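Local coordinates for protein transcriptional regulator of the TetR/AcrR family (Thermobifida fusca YX, PDB 3DCF) that probably binds regulatory DNA through a helix-turn-helix motif and regulates, most likely represses, transcription, at the interface of chains A and B. Sequence-based numbering; all coordinates share one arbitrary frame. Chains: chain A/B, transcriptional regulator of the TetR/AcrR family.

The interface of chains A and B. Residues chain A 130, 182, 185-186; chain B 130, 182, 185-186.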
# COMPACT_ATOMS: atom_id res chain seq x y z
N TYR A 130 2.93 1.46 -8.79
CA TYR A 130 3.54 1.80 -7.47
C TYR A 130 4.94 1.26 -7.10
O TYR A 130 5.52 1.74 -6.13
CB TYR A 130 2.54 1.45 -6.35
CG TYR A 130 1.23 2.21 -6.43
CD1 TYR A 130 1.18 3.59 -6.15
CD2 TYR A 130 0.03 1.57 -6.78
CE1 TYR A 130 -0.02 4.31 -6.22
CE2 TYR A 130 -1.18 2.29 -6.86
CZ TYR A 130 -1.20 3.66 -6.57
OH TYR A 130 -2.37 4.38 -6.63
N GLY A 182 -6.45 4.20 0.01
CA GLY A 182 -5.36 3.31 0.45
C GLY A 182 -5.83 1.89 0.77
O GLY A 182 -5.16 0.93 0.39
N ILE A 185 -6.67 0.26 -2.64
CA ILE A 185 -5.42 -0.01 -3.39
C ILE A 185 -4.63 -1.23 -2.86
O ILE A 185 -4.20 -2.06 -3.64
CB ILE A 185 -4.50 1.26 -3.43
CG1 ILE A 185 -5.16 2.40 -4.22
CG2 ILE A 185 -3.13 0.94 -4.07
CD1 ILE A 185 -4.57 3.79 -3.96
N TRP A 186 -4.51 -1.36 -1.54
CA TRP A 186 -3.73 -2.45 -0.88
C TRP A 186 -4.10 -3.88 -1.32
O TRP A 186 -3.29 -4.81 -1.18
CB TRP A 186 -3.82 -2.34 0.64
CG TRP A 186 -2.78 -3.09 1.41
CD1 TRP A 186 -2.97 -4.19 2.21
CD2 TRP A 186 -1.38 -2.80 1.45
NE1 TRP A 186 -1.77 -4.59 2.75
CE2 TRP A 186 -0.77 -3.76 2.31
CE3 TRP A 186 -0.57 -1.81 0.85
CZ2 TRP A 186 0.61 -3.77 2.58
CZ3 TRP A 186 0.82 -1.82 1.12
CH2 TRP A 186 1.39 -2.79 1.98
N TYR B 130 8.60 -3.00 2.04
CA TYR B 130 7.69 -3.30 0.89
C TYR B 130 8.16 -3.00 -0.55
O TYR B 130 7.53 -3.50 -1.50
CB TYR B 130 6.32 -2.62 1.13
CG TYR B 130 5.61 -3.11 2.39
CD1 TYR B 130 5.07 -4.40 2.45
CD2 TYR B 130 5.47 -2.28 3.51
CE1 TYR B 130 4.41 -4.86 3.60
CE2 TYR B 130 4.81 -2.73 4.67
CZ TYR B 130 4.28 -4.02 4.71
OH TYR B 130 3.63 -4.46 5.84
N GLY B 182 -3.91 -2.76 5.99
CA GLY B 182 -3.60 -2.05 4.73
C GLY B 182 -3.83 -0.55 4.81
O GLY B 182 -2.99 0.22 4.32
N ILE B 185 -0.97 0.83 7.06
CA ILE B 185 0.32 0.74 6.33
C ILE B 185 0.50 1.81 5.23
O ILE B 185 1.56 2.41 5.15
CB ILE B 185 0.54 -0.68 5.67
CG1 ILE B 185 0.68 -1.77 6.74
CG2 ILE B 185 1.80 -0.72 4.78
CD1 ILE B 185 0.44 -3.18 6.22
N TRP B 186 -0.56 2.08 4.44
CA TRP B 186 -0.54 3.07 3.32
C TRP B 186 -0.05 4.49 3.68
O TRP B 186 0.40 5.24 2.80
CB TRP B 186 -1.93 3.15 2.66
CG TRP B 186 -1.95 3.76 1.29
CD1 TRP B 186 -2.49 4.97 0.92
CD2 TRP B 186 -1.38 3.20 0.11
NE1 TRP B 186 -2.31 5.18 -0.43
CE2 TRP B 186 -1.63 4.11 -0.96
CE3 TRP B 186 -0.68 2.00 -0.17
CZ2 TRP B 186 -1.21 3.87 -2.28
CZ3 TRP B 186 -0.25 1.75 -1.50
CH2 TRP B 186 -0.53 2.69 -2.54
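Helix 173-185 of chain A carries A:Gly182 and A:Ile185 with helical backbone torsions, A:Trp186 follows directly after its end, where the main chain still turns almost helically, and chain B repeats this. TetR-family regulators generally dimerise through their C-terminal domains, so this two-fold patch is probably part of the biological dimer interface. The tryptophans reach across it in exchange, each indole lying on the partner's helix. CG of A:Trp186 stands anti to the backbone N (chi1 -162°), which sends the ring over to chain B; tryptophan is long and broad enough to span the glycine, isoleucine and tyrosine there. The CA of B:Gly182 sits over the face of the five-membered ring of A:Trp186, 3.6 Å from its centroid, in a CH-pi contact. Glycine suits this place because a side chain could hold the indole off the helix backbone. Farther along the same face lies B:Ile185, a branched residue that offers two methyls. Its CG2, anti to the backbone N, meets A:Trp186 CH2 at 3.5 Å. CD1 of B:Ile185, at the tip of the other branch, lies 3.7 Å from A:Trp186 CZ2. The six-membered ring then points its rim at B:Tyr130, a tyrosine offering a flat aromatic face to the indole's C-H edge, with the planes almost perpendicular. CH2 of A:Trp186 stands 3.9 Å above the centre of the B:Tyr130 phenol ring. An alanine in place of A:Trp186 would strip away the indole and would probably loosen the dimer here, since all three chain B residues would lose their partner. Across the middle of the patch, the two indoles pass alongside one another, running antiparallel, with CE3 of A:Trp186 4.0 Å from CE3 of B:Trp186.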